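PDB 3FJV: DUF3501 family protein from Burkholderia pseudomallei K96243, which is of unknown function and builds its core on an eight-stranded antiparallel sheet flanked by helices. Local coordinates for residues 35-40 with 172-177; 93-98 with 106-111. One frame throughout, in Å; residues are numbered along the deposited sequence. Where two conformers were deposited one is given.

Interaction 1: 35-40 with 172-177; sequences VSIGNH and PHYPIQ
The phenol oxygen of Tyr174 is gripped by two backbone groups of residues 37-40. Tyr174 OH donates to Ile37 O at 2.7 Å, arriving in the carbonyl plane on a lone pair, with a C=O...O angle of 137°. In return His40 N gives its hydrogen to Tyr174 OH at 2.9 Å, nearly straight at 163°. Donor and acceptor at once, the hydroxyl bridges two backbone groups across the turn that joins strands 34-37 and 41-45, and both bonds lie near the ring plane, at its edge. Tyrosine suits this place because its long rigid ring carries a polar tip across the gap between the segments. CG stands anti to the backbone N (chi1 -154°), sending the ring towards the turn. Gly38, with a positive phi, has no CB where the phenol oxygen lies, so the hydroxyl can come this close to the backbone. Beside this polar centre, Ile37 CG2 meets Ile176 CG1 at 3.7 Å, the two branched chains crossing obliquely. Ile176 CD1 lies against Gly38 CA at 4.0 Å, a direct contact with the backbone. The contact thus joins the two outermost strands of the sheet, 34-37 and 176-180, at their ends. Ile37 also packs on Leu43 of strand 41-45 and Ile167 of strand 165-169, while Tyr174 rests on Leu108 after helix 98-107.

Interaction 2: 93-98 with 106-111; sequences IEYENE and ARLVGI
The ring of Tyr95 has Ile93 CG2 at its edge, in plane, whereas Leu108 CD1 and Arg107 NH2 approach it obliquely; His40 stacks on this ring from outside the two segments. Arg107 presents the edge of its guanidinium to the tyrosine, with NH2 4.2 Å from Tyr95 CE2. The motif is a strand-loop-helix connection whose two ends fold back on each other: strand 86-93 runs out into a loop, Asn97 N-caps helix 98-107 through OD1, and the chain leaving the helix at Leu108 returns over the start of the loop. Aliphatic side chains suit the buried base. Leu108 reaches tip to tip towards Tyr95, its CD1 3.6 Å from Tyr95 OH, and slides past Ile93 in the opposite direction. Arg107, partly exposed, suits the side facing the second subunit: its chain is extended as far as CD, then bent at chi3 (61°) to bring the guanidinium edge to the ring, and its main polar partner is Glu62 of the second subunit, salt-bridged to NH1, which links the two subunits of the assembly. Beyond Leu108 a type II beta turn carries the chain to Ile111, closed by Ile111 N bonding to Leu108 O at 2.9 Å. Gly110 occupies its third position with a phi of 81°, a conformation glycine adopts easily. The turn brings Ile111 back to the strand end, where it meets Ile93 tip to tip: Ile111 CG2 lies 4.0 Å from Ile93 CD1.

Both contacts lie at the same end of the sheet, their centres about 12 Å apart. Interaction 2 is the more buried, a largely apolar join between the end of strand 86-93 and the exit of helix 98-107. Interaction 1 is partly exposed and brings the two outermost strands together, relying on a phenol to bind backbone groups of a turn. They meet directly: His40 O probably accepts a hydrogen bond from Glu94 N, Tyr174 CB packs on Ile111 CD1, and His173 lies against Arg107. Segment 35-40 thus meets 93-98, and 172-177 meets 106-111.

Interaction 1: 35-40 with 172-177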
loop_
_atom_site.group_PDB
_atom_site.type_symbol
_atom_site.label_atom_id
_atom_site.label_comp_id
_atom_site.label_asym_id
_atom_site.label_seq_id
_atom_site.Cartn_x
_atom_site.Cartn_y
_atom_site.Cartn_z
ATOM N N VAL A 35 -11.312 -13.573 10.179
ATOM C CA VAL A 35 -10.615 -13.900 11.433
ATOM C C VAL A 35 -9.648 -12.760 11.815
ATOM O O VAL A 35 -8.996 -12.192 10.952
ATOM C CB VAL A 35 -9.778 -15.187 11.309
ATOM C CG1 VAL A 35 -9.323 -15.632 12.692
ATOM C CG2 VAL A 35 -10.554 -16.326 10.563
ATOM N N SER A 36 -9.551 -12.435 13.097
ATOM C CA SER A 36 -8.548 -11.516 13.599
ATOM C C SER A 36 -7.385 -12.276 14.157
ATOM O O SER A 36 -7.572 -13.380 14.657
ATOM C CB SER A 36 -9.163 -10.671 14.682
ATOM O OG SER A 36 -9.975 -9.738 14.043
ATOM N N ILE A 37 -6.181 -11.713 14.065
ATOM C CA ILE A 37 -5.000 -12.362 14.625
ATOM C C ILE A 37 -4.331 -11.266 15.466
ATOM O O ILE A 37 -3.678 -10.353 14.941
ATOM C CB ILE A 37 -3.999 -12.884 13.561
ATOM C CG1 ILE A 37 -4.646 -13.868 12.576
ATOM C CG2 ILE A 37 -2.852 -13.621 14.247
ATOM C CD1 ILE A 37 -3.605 -14.289 11.401
ATOM N N GLY A 38 -4.540 -11.338 16.767
ATOM C CA GLY A 38 -4.131 -10.259 17.671
ATOM C C GLY A 38 -4.953 -9.026 17.401
ATOM O O GLY A 38 -6.057 -9.141 16.867
ATOM N N ASN A 39 -4.412 -7.858 17.766
ATOM C CA ASN A 39 -5.114 -6.561 17.652
ATOM C C ASN A 39 -4.910 -5.795 16.352
ATOM O O ASN A 39 -5.666 -4.843 16.068
ATOM C CB ASN A 39 -4.727 -5.631 18.832
ATOM C CG ASN A 39 -5.297 -6.100 20.153
ATOM O OD1 ASN A 39 -6.353 -6.706 20.200
ATOM N ND2 ASN A 39 -4.602 -5.809 21.235
ATOM N N HIS A 40 -3.912 -6.177 15.548
ATOM C CA HIS A 40 -3.571 -5.389 14.367
ATOM C C HIS A 40 -3.574 -6.137 13.019
ATOM O O HIS A 40 -3.378 -5.490 11.982
ATOM C CB HIS A 40 -2.207 -4.758 14.576
ATOM C CG HIS A 40 -2.141 -3.918 15.805
ATOM N ND1 HIS A 40 -2.597 -2.620 15.837
ATOM C CD2 HIS A 40 -1.744 -4.216 17.062
ATOM C CE1 HIS A 40 -2.467 -2.146 17.064
ATOM N NE2 HIS A 40 -1.937 -3.090 17.820
ATOM N N PRO A 172 8.797 -12.559 14.945
ATOM C CA PRO A 172 9.360 -12.140 16.231
ATOM C C PRO A 172 8.785 -10.892 16.805
ATOM O O PRO A 172 8.746 -10.773 18.015
ATOM C CB PRO A 172 10.847 -11.930 15.912
ATOM C CG PRO A 172 11.090 -12.897 14.830
ATOM C CD PRO A 172 9.861 -12.713 13.956
ATOM N N HIS A 173 8.341 -9.960 15.973
ATOM C CA HIS A 173 7.625 -8.769 16.498
ATOM C C HIS A 173 6.094 -8.884 16.523
ATOM O O HIS A 173 5.433 -7.897 16.800
ATOM C CB HIS A 173 8.046 -7.506 15.743
ATOM C CG HIS A 173 9.502 -7.209 15.892
ATOM N ND1 HIS A 173 10.015 -6.578 17.006
ATOM C CD2 HIS A 173 10.565 -7.528 15.117
ATOM C CE1 HIS A 173 11.329 -6.486 16.892
ATOM N NE2 HIS A 173 11.691 -7.058 15.761
ATOM N N TYR A 174 5.551 -10.068 16.236
ATOM C CA TYR A 174 4.099 -10.300 16.322
ATOM C C TYR A 174 3.782 -11.762 16.639
ATOM O O TYR A 174 3.087 -12.455 15.879
ATOM C CB TYR A 174 3.398 -9.833 15.032
ATOM C CG TYR A 174 1.952 -9.440 15.232
ATOM C CD1 TYR A 174 1.607 -8.157 15.614
ATOM C CD2 TYR A 174 0.907 -10.356 15.001
ATOM C CE1 TYR A 174 0.253 -7.795 15.825
ATOM C CE2 TYR A 174 -0.438 -9.994 15.209
ATOM C CZ TYR A 174 -0.752 -8.716 15.586
ATOM O OH TYR A 174 -2.069 -8.358 15.758
ATOM N N PRO A 175 4.287 -12.241 17.780
ATOM C CA PRO A 175 4.052 -13.626 18.208
ATOM C C PRO A 175 2.593 -13.875 18.632
ATOM O O PRO A 175 2.119 -13.242 19.570
ATOM C CB PRO A 175 4.969 -13.769 19.424
ATOM C CG PRO A 175 5.147 -12.394 19.944
ATOM C CD PRO A 175 5.156 -11.521 18.723
ATOM N N ILE A 176 1.882 -14.742 17.909
ATOM C CA ILE A 176 0.504 -15.100 18.262
ATOM C C ILE A 176 0.449 -16.618 18.359
ATOM O O ILE A 176 0.631 -17.331 17.367
ATOM C CB ILE A 176 -0.539 -14.586 17.217
ATOM C CG1 ILE A 176 -0.440 -13.073 17.000
ATOM C CG2 ILE A 176 -1.983 -15.004 17.603
ATOM C CD1 ILE A 176 -0.652 -12.229 18.242
ATOM N N GLN A 177 0.186 -17.116 19.567
ATOM C CA GLN A 177 -0.003 -18.526 19.767
ATOM C C GLN A 177 -1.189 -19.007 18.963
ATOM O O GLN A 177 -2.233 -18.365 18.970
ATOM C CB GLN A 177 -0.301 -18.815 21.248
ATOM C CG GLN A 177 0.880 -18.791 22.174
ATOM C CD GLN A 177 1.243 -20.183 22.620
ATOM O OE1 GLN A 177 0.418 -20.900 23.215
ATOM N NE2 GLN A 177 2.475 -20.589 22.324
#

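Interaction 2: 93-98 with 106-111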
loop_
_atom_site.group_PDB
_atom_site.type_symbol
_atom_site.label_atom_id
_atom_site.label_comp_id
_atom_site.label_asym_id
_atom_site.label_seq_id
_atom_site.Cartn_x
_atom_site.Cartn_y
_atom_site.Cartn_z
ATOM N N ILE A 93 -3.101 -5.198 7.697
ATOM C CA ILE A 93 -2.389 -4.745 8.888
ATOM C C ILE A 93 -2.952 -3.360 9.146
ATOM O O ILE A 93 -2.880 -2.506 8.252
ATOM C CB ILE A 93 -0.870 -4.665 8.594
ATOM C CG1 ILE A 93 -0.340 -6.038 8.185
ATOM C CG2 ILE A 93 -0.070 -4.178 9.830
ATOM C CD1 ILE A 93 1.008 -5.961 7.430
ATOM N N GLU A 94 -3.527 -3.141 10.327
ATOM C CA GLU A 94 -4.197 -1.889 10.637
ATOM C C GLU A 94 -3.638 -1.216 11.889
ATOM O O GLU A 94 -3.627 -1.814 12.964
ATOM C CB GLU A 94 -5.690 -2.163 10.798
ATOM C CG GLU A 94 -6.323 -2.650 9.471
ATOM C CD GLU A 94 -7.701 -3.285 9.635
ATOM O OE1 GLU A 94 -8.121 -3.590 10.786
ATOM O OE2 GLU A 94 -8.361 -3.479 8.591
ATOM N N TYR A 95 -3.178 0.030 11.746
ATOM C CA TYR A 95 -2.683 0.807 12.892
ATOM C C TYR A 95 -3.370 2.171 12.966
ATOM O O TYR A 95 -3.827 2.701 11.954
ATOM C CB TYR A 95 -1.145 0.933 12.856
ATOM C CG TYR A 95 -0.461 -0.312 13.395
ATOM C CD1 TYR A 95 -0.277 -1.403 12.577
ATOM C CD2 TYR A 95 -0.033 -0.405 14.725
ATOM C CE1 TYR A 95 0.338 -2.534 13.022
ATOM C CE2 TYR A 95 0.574 -1.564 15.194
ATOM C CZ TYR A 95 0.741 -2.628 14.315
ATOM O OH TYR A 95 1.289 -3.814 14.682
ATOM N N GLU A 96 -3.436 2.733 14.174
ATOM C CA GLU A 96 -4.254 3.933 14.428
ATOM C C GLU A 96 -3.798 5.194 13.704
ATOM O O GLU A 96 -4.626 6.056 13.424
ATOM C CB GLU A 96 -4.366 4.220 15.925
ATOM C CG GLU A 96 -4.979 3.064 16.716
ATOM C CD GLU A 96 -5.914 3.532 17.815
ATOM O OE1 GLU A 96 -5.530 4.431 18.606
ATOM O OE2 GLU A 96 -7.041 2.994 17.879
ATOM N N ASN A 97 -2.514 5.331 13.394
ATOM C CA ASN A 97 -2.079 6.546 12.717
ATOM C C ASN A 97 -0.881 6.354 11.815
ATOM O O ASN A 97 -0.205 5.324 11.891
ATOM C CB ASN A 97 -1.818 7.652 13.748
ATOM C CG ASN A 97 -0.799 7.254 14.785
ATOM O OD1 ASN A 97 0.349 6.957 14.464
ATOM N ND2 ASN A 97 -1.206 7.265 16.040
ATOM N N GLU A 98 -0.620 7.370 10.986
ATOM C CA GLU A 98 0.402 7.308 9.945
ATOM C C GLU A 98 1.790 6.933 10.489
ATOM O O GLU A 98 2.432 6.035 9.966
ATOM C CB GLU A 98 0.476 8.638 9.167
ATOM N N ALA A 106 7.508 -1.310 8.955
ATOM C CA ALA A 106 8.945 -1.606 8.987
ATOM C C ALA A 106 9.282 -2.737 9.937
ATOM O O ALA A 106 10.021 -3.680 9.585
ATOM C CB ALA A 106 9.773 -0.335 9.367
ATOM N N ARG A 107 8.762 -2.630 11.155
ATOM C CA ARG A 107 9.024 -3.623 12.200
ATOM C C ARG A 107 8.483 -5.010 11.818
ATOM O O ARG A 107 9.052 -6.036 12.193
ATOM C CB ARG A 107 8.374 -3.135 13.481
ATOM C CG ARG A 107 8.586 -3.971 14.701
ATOM C CD ARG A 107 8.079 -3.223 15.942
ATOM N NE ARG A 107 6.633 -2.924 15.890
ATOM C CZ ARG A 107 6.084 -1.713 15.715
ATOM N NH1 ARG A 107 6.822 -0.606 15.554
ATOM N NH2 ARG A 107 4.762 -1.596 15.693
ATOM N N LEU A 108 7.394 -5.012 11.061
ATOM C CA LEU A 108 6.673 -6.237 10.676
ATOM C C LEU A 108 7.034 -6.768 9.302
ATOM O O LEU A 108 6.374 -7.673 8.787
ATOM C CB LEU A 108 5.175 -5.982 10.757
ATOM C CG LEU A 108 4.645 -5.696 12.167
ATOM C CD1 LEU A 108 3.152 -5.574 12.117
ATOM C CD2 LEU A 108 5.042 -6.736 13.168
ATOM N N VAL A 109 8.116 -6.266 8.705
ATOM C CA VAL A 109 8.535 -6.781 7.400
ATOM C C VAL A 109 8.558 -8.324 7.400
ATOM O O VAL A 109 9.037 -8.976 8.330
ATOM C CB VAL A 109 9.924 -6.234 6.998
ATOM C CG1 VAL A 109 10.934 -6.616 8.042
ATOM C CG2 VAL A 109 10.316 -6.744 5.619
ATOM N N GLY A 110 7.976 -8.906 6.369
ATOM C CA GLY A 110 7.971 -10.363 6.221
ATOM C C GLY A 110 6.895 -11.062 7.039
ATOM O O GLY A 110 6.803 -12.274 7.012
ATOM N N ILE A 111 6.050 -10.317 7.736
ATOM C CA ILE A 111 4.967 -10.962 8.527
ATOM C C ILE A 111 4.012 -11.809 7.693
ATOM O O ILE A 111 3.507 -12.830 8.154
ATOM C CB ILE A 111 4.172 -9.927 9.372
ATOM C CG1 ILE A 111 3.372 -10.649 10.451
ATOM C CG2 ILE A 111 3.283 -9.012 8.497
ATOM C CD1 ILE A 111 2.813 -9.721 11.535
#